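Local atomic coordinates of 3-hydroxy-3-methylglutaryl-CoA lyase (Acinetobacter baumannii, PDB entry 6NDS), a protein that is a lyase of the HMGL-like family, built on a TIM barrel, and here carries a zinc ion and coenzyme A. Residues V110-Q115 / V150-G155; Q115-A120 / G155-G160. All coordinates share one frame; numbering follows the deposited sequence.

Contact 1. Residues V110-Q115 / V150-G155; sequences VLSASQ and VATTFG
Thr152 is where the C-terminal ends of two parallel barrel strands, 106-112 and 145-151, lock together with the turn at Ala113 and Ser114. Just before it the pairing is ordinary: Ala151 N gives a nearly straight bond of 2.8 Å to Leu111 O, and Ala113 N returns one of 2.9 Å to Ala151 O. Both chains then leave the sheet, and Thr152 takes over. Its CB points toward 110-115, and from there chi1 of 65° sets OG1 between the backbone N and the carbonyl carbon, so that the hydroxyl lies between its own chain and the Ala113-Ser114 turn. OG1 donates to Ala151 O, the acceptor already used by Ala113 N; both donors come to that oxygen from the same face of its carbonyl plane. OG1 also accepts from Ser114 N at 3.1 Å, a bent bond, and it packs against Ser114 CB and Ser112 CB.

Ser112 and Ala151 share one face of the sheet, with Ser112 OG 3.6 Å from Ala151 CB; the hydroxyl itself bonds to His117. On the Leu111 and Val150 face, Val150 CG1 meets Ala113 CB at 3.9 Å, under the cover of Leu170 and Tyr174 from helix 164-176. Thr153, second residue of the type I turn from Thr152 to Gly155, bonds back through OG1 to Val150 O at 2.8 Å.

A citric acid, probably from the crystallisation liquor, comes within about 3 Å of the Ala151 side chain and coenzyme A within about 6 Å (nearest atoms), at the strand ends where a TIM barrel carries its ligand site. Chemically, one buried hydroxyl that both gives and accepts a bond carries the pairing on beyond the last strand residues, and Ala151 O takes two bonds, the one from Thr152 OG1 steeply angled.

Contact 2. Residues Q115-A120 / G155-G160; sequences QTHNLA and GCPFEG
Thr116 and Glu159 make the polar half of this contact, at the first turn of helix 115-122. Glu159 OE2 takes two bonds from the one residue: Thr116 OG1 donates at 2.7 Å to the anti lone pair, and Thr116 N reaches the same oxygen at 3.0 Å from above the carboxylate plane. The carboxylate thus meets the N-H groups of the helix start, a setting that would probably favour its charged form. The loose part is the Gln115 edge, where a water joins Gln115 N to Glu159 OE1 and Gln115 CB stays 4.1 Å from Glu159 OE2.

The tighter side is apolar, with Phe158, His117 and Cys156 buried. With chi1 of -59°, Thr116 sends OG1 to the acid while CG2, anti to the backbone N, presses on Phe158 CB at 3.6 Å. Phe158 CE2 touches His117 CD2 and Ala120 CB, each at 4.0 Å. Cys156 SG accepts from the backbone N of Phe158 and of Glu159, bracing the loop, and rests against His117 CB.

The loop thus bridges strand 145-151 and helix 164-176 while packing on helix 115-122; His310 and Pro311 of the second subunit pack on Pro157 and Phe158.

Contacts 1 and 2 follow one another outward from the barrel, their centres 7 Å apart. Along the chain their segments alternate: 110-115 runs straight into 115-120, and 150-155 into 155-160, sharing Gln115 and Gly155. The chain beyond two neighbouring strands, 106-112 and 145-151, therefore stays in contact, first at the strand ends and then as helix against loop. Cross-connections knit the two: Ser112 N bonds to Asn118 OD1, and the N-cap Ser114 OG to His117 N. Both contacts lie on the same side of the chain's centre, at the C-terminal ends of the strands, and the His117 side chain of contact 2, like contact 1, comes within about 6 Å (nearest atoms) of coenzyme A.

Contact 1. Residues V110-Q115 / V150-G155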
loop_
_atom_site.group_PDB
_atom_site.type_symbol
_atom_site.label_atom_id
_atom_site.label_comp_id
_atom_site.label_asym_id
_atom_site.label_seq_id
_atom_site.Cartn_x
_atom_site.Cartn_y
_atom_site.Cartn_z
ATOM N N VAL A 110 -13.967 14.326 -18.788
ATOM C CA VAL A 110 -13.260 14.604 -17.540
ATOM C C VAL A 110 -13.288 16.094 -17.222
ATOM O O VAL A 110 -12.948 16.925 -18.069
ATOM C CB VAL A 110 -11.801 14.111 -17.591
ATOM C CG1 VAL A 110 -11.073 14.462 -16.281
ATOM C CG2 VAL A 110 -11.746 12.610 -17.836
ATOM N N LEU A 111 -13.663 16.425 -15.988
ATOM C CA LEU A 111 -13.380 17.735 -15.412
ATOM C C LEU A 111 -13.006 17.529 -13.946
ATOM O O LEU A 111 -13.185 16.441 -13.389
ATOM C CB LEU A 111 -14.563 18.706 -15.576
ATOM C CG LEU A 111 -15.611 18.788 -14.466
ATOM C CD1 LEU A 111 -16.547 19.975 -14.730
ATOM C CD2 LEU A 111 -16.399 17.490 -14.323
ATOM N N SER A 112 -12.439 18.565 -13.325
ATOM C CA SER A 112 -12.037 18.502 -11.920
ATOM C C SER A 112 -13.036 19.230 -11.030
ATOM O O SER A 112 -13.582 20.265 -11.414
ATOM C CB SER A 112 -10.644 19.108 -11.724
ATOM O OG SER A 112 -9.693 18.448 -12.547
ATOM N N ALA A 113 -13.270 18.691 -9.824
ATOM C CA ALA A 113 -14.098 19.402 -8.854
ATOM C C ALA A 113 -13.425 20.677 -8.366
ATOM O O ALA A 113 -14.106 21.584 -7.876
ATOM C CB ALA A 113 -14.411 18.498 -7.655
ATOM N N SER A 114 -12.103 20.741 -8.461
ATOM C CA SER A 114 -11.342 21.926 -8.102
ATOM C C SER A 114 -11.289 22.867 -9.298
ATOM O O SER A 114 -10.806 22.475 -10.367
ATOM C CB SER A 114 -9.928 21.531 -7.688
ATOM O OG SER A 114 -9.049 22.641 -7.786
ATOM N N GLN A 115 -11.792 24.093 -9.125
ATOM C CA GLN A 115 -11.682 25.075 -10.201
ATOM C C GLN A 115 -10.224 25.311 -10.577
ATOM O O GLN A 115 -9.896 25.432 -11.762
ATOM C CB GLN A 115 -12.337 26.390 -9.793
ATOM C CG GLN A 115 -12.473 27.366 -10.950
ATOM C CD GLN A 115 -13.669 27.061 -11.827
ATOM O OE1 GLN A 115 -13.671 26.091 -12.581
ATOM N NE2 GLN A 115 -14.700 27.892 -11.726
ATOM N N VAL A 150 -15.287 12.871 -12.398
ATOM C CA VAL A 150 -15.020 14.009 -11.530
ATOM C C VAL A 150 -13.641 13.784 -10.929
ATOM O O VAL A 150 -13.475 12.917 -10.058
ATOM C CB VAL A 150 -16.083 14.163 -10.436
ATOM C CG1 VAL A 150 -15.830 15.446 -9.648
ATOM C CG2 VAL A 150 -17.481 14.149 -11.039
ATOM N N ALA A 151 -12.649 14.540 -11.413
ATOM C CA ALA A 151 -11.306 14.507 -10.849
ATOM C C ALA A 151 -11.240 15.348 -9.569
ATOM O O ALA A 151 -12.155 16.111 -9.247
ATOM C CB ALA A 151 -10.277 14.996 -11.871
ATOM N N THR A 152 -10.138 15.187 -8.828
ATOM C CA THR A 152 -9.925 15.778 -7.502
ATOM C C THR A 152 -11.159 15.650 -6.609
ATOM O O THR A 152 -11.485 16.569 -5.853
ATOM C CB THR A 152 -9.459 17.246 -7.598
ATOM O OG1 THR A 152 -10.475 18.075 -8.180
ATOM C CG2 THR A 152 -8.189 17.360 -8.443
ATOM N N THR A 153 -11.830 14.492 -6.664
ATOM C CA THR A 153 -13.025 14.279 -5.848
ATOM C C THR A 153 -12.700 14.337 -4.361
ATOM O O THR A 153 -13.504 14.827 -3.555
ATOM C CB THR A 153 -13.662 12.927 -6.204
ATOM O OG1 THR A 153 -14.377 13.055 -7.441
ATOM C CG2 THR A 153 -14.627 12.442 -5.112
ATOM N N PHE A 154 -11.518 13.853 -3.981
ATOM C CA PHE A 154 -11.171 13.648 -2.582
ATOM C C PHE A 154 -10.177 14.681 -2.053
ATOM O O PHE A 154 -9.627 14.499 -0.959
ATOM C CB PHE A 154 -10.625 12.229 -2.401
ATOM C CG PHE A 154 -11.559 11.152 -2.897
ATOM C CD1 PHE A 154 -12.527 10.615 -2.059
ATOM C CD2 PHE A 154 -11.474 10.686 -4.199
ATOM C CE1 PHE A 154 -13.398 9.628 -2.519
ATOM C CE2 PHE A 154 -12.334 9.700 -4.659
ATOM C CZ PHE A 154 -13.298 9.167 -3.812
ATOM N N GLY A 155 -9.948 15.761 -2.787
ATOM C CA GLY A 155 -8.979 16.777 -2.422
ATOM C C GLY A 155 -8.174 17.170 -3.648
ATOM O O GLY A 155 -8.111 16.448 -4.642
#

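Contact 2. Residues Q115-A120 / G155-G160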
loop_
_atom_site.group_PDB
_atom_site.type_symbol
_atom_site.label_atom_id
_atom_site.label_comp_id
_atom_site.label_asym_id
_atom_site.label_seq_id
_atom_site.Cartn_x
_atom_site.Cartn_y
_atom_site.Cartn_z
ATOM N N GLN A 115 -11.792 24.093 -9.125
ATOM C CA GLN A 115 -11.682 25.075 -10.201
ATOM C C GLN A 115 -10.224 25.311 -10.577
ATOM O O GLN A 115 -9.896 25.432 -11.762
ATOM C CB GLN A 115 -12.337 26.390 -9.793
ATOM C CG GLN A 115 -12.473 27.366 -10.950
ATOM C CD GLN A 115 -13.669 27.061 -11.827
ATOM O OE1 GLN A 115 -13.671 26.091 -12.581
ATOM N NE2 GLN A 115 -14.700 27.892 -11.726
ATOM N N THR A 116 -9.336 25.393 -9.579
ATOM C CA THR A 116 -7.926 25.649 -9.870
ATOM C C THR A 116 -7.324 24.519 -10.692
ATOM O O THR A 116 -6.597 24.757 -11.665
ATOM C CB THR A 116 -7.131 25.826 -8.577
ATOM O OG1 THR A 116 -7.664 26.916 -7.819
ATOM C CG2 THR A 116 -5.668 26.092 -8.899
ATOM N N HIS A 117 -7.605 23.271 -10.308
ATOM C CA HIS A 117 -7.073 22.147 -11.064
ATOM C C HIS A 117 -7.689 22.065 -12.459
ATOM O O HIS A 117 -6.999 21.713 -13.421
ATOM C CB HIS A 117 -7.299 20.845 -10.294
ATOM C CG HIS A 117 -6.603 19.666 -10.892
ATOM N ND1 HIS A 117 -7.232 18.792 -11.753
ATOM C CD2 HIS A 117 -5.333 19.217 -10.757
ATOM C CE1 HIS A 117 -6.376 17.857 -12.127
ATOM N NE2 HIS A 117 -5.220 18.088 -11.533
ATOM N N ASN A 118 -8.985 22.364 -12.594
ATOM C CA ASN A 118 -9.584 22.336 -13.926
ATOM C C ASN A 118 -8.944 23.375 -14.837
ATOM O O ASN A 118 -8.702 23.110 -16.022
ATOM C CB ASN A 118 -11.096 22.558 -13.847
ATOM C CG ASN A 118 -11.836 21.862 -14.980
ATOM O OD1 ASN A 118 -11.847 20.629 -15.063
ATOM N ND2 ASN A 118 -12.434 22.644 -15.870
ATOM N N LEU A 119 -8.666 24.564 -14.307
ATOM C CA LEU A 119 -7.976 25.576 -15.105
ATOM C C LEU A 119 -6.551 25.142 -15.441
ATOM O O LEU A 119 -6.088 25.340 -16.569
ATOM C CB LEU A 119 -7.977 26.914 -14.368
ATOM C CG LEU A 119 -9.317 27.648 -14.296
ATOM C CD1 LEU A 119 -9.281 28.731 -13.227
ATOM C CD2 LEU A 119 -9.663 28.249 -15.661
ATOM N N ALA A 120 -5.843 24.535 -14.485
ATOM C CA ALA A 120 -4.467 24.116 -14.748
ATOM C C ALA A 120 -4.402 22.994 -15.777
ATOM O O ALA A 120 -3.458 22.935 -16.573
ATOM C CB ALA A 120 -3.796 23.661 -13.453
ATOM N N GLY A 155 -9.948 15.761 -2.787
ATOM C CA GLY A 155 -8.979 16.777 -2.422
ATOM C C GLY A 155 -8.174 17.170 -3.648
ATOM O O GLY A 155 -8.111 16.448 -4.642
ATOM N N CYS A 156 -7.555 18.346 -3.569
ATOM C CA CYS A 156 -6.836 18.965 -4.669
ATOM C C CYS A 156 -5.435 19.362 -4.228
ATOM O O CYS A 156 -5.258 19.901 -3.128
ATOM C CB CYS A 156 -7.599 20.204 -5.153
ATOM S SG CYS A 156 -6.699 21.232 -6.337
ATOM N N PRO A 157 -4.417 19.106 -5.060
ATOM C CA PRO A 157 -3.049 19.505 -4.687
ATOM C C PRO A 157 -2.850 21.014 -4.622
ATOM O O PRO A 157 -1.852 21.468 -4.043
ATOM C CB PRO A 157 -2.186 18.880 -5.796
ATOM C CG PRO A 157 -3.120 18.801 -6.983
ATOM C CD PRO A 157 -4.476 18.475 -6.392
ATOM N N PHE A 158 -3.751 21.807 -5.211
ATOM C CA PHE A 158 -3.675 23.261 -5.141
ATOM C C PHE A 158 -4.556 23.837 -4.042
ATOM O O PHE A 158 -4.107 24.678 -3.256
ATOM C CB PHE A 158 -4.089 23.895 -6.475
ATOM C CG PHE A 158 -3.252 23.476 -7.641
ATOM C CD1 PHE A 158 -1.933 23.892 -7.748
ATOM C CD2 PHE A 158 -3.797 22.701 -8.658
ATOM C CE1 PHE A 158 -1.160 23.530 -8.841
ATOM C CE2 PHE A 158 -3.026 22.326 -9.757
ATOM C CZ PHE A 158 -1.709 22.746 -9.846
ATOM N N GLU A 159 -5.818 23.409 -3.993
ATOM C CA GLU A 159 -6.813 24.011 -3.116
ATOM C C GLU A 159 -6.925 23.307 -1.772
ATOM O O GLU A 159 -7.401 23.916 -0.804
ATOM C CB GLU A 159 -8.184 24.017 -3.810
ATOM C CG GLU A 159 -8.230 24.887 -5.076
ATOM C CD GLU A 159 -9.634 25.050 -5.657
ATOM O OE1 GLU A 159 -10.587 24.454 -5.108
ATOM O OE2 GLU A 159 -9.782 25.777 -6.669
ATOM N N GLY A 160 -6.487 22.067 -1.684
ATOM C CA GLY A 160 -6.620 21.301 -0.448
ATOM C C GLY A 160 -7.970 20.594 -0.380
ATOM O O GLY A 160 -8.289 19.789 -1.260
HETATM O O HOH W 1 -12.905 24.814 -6.639
#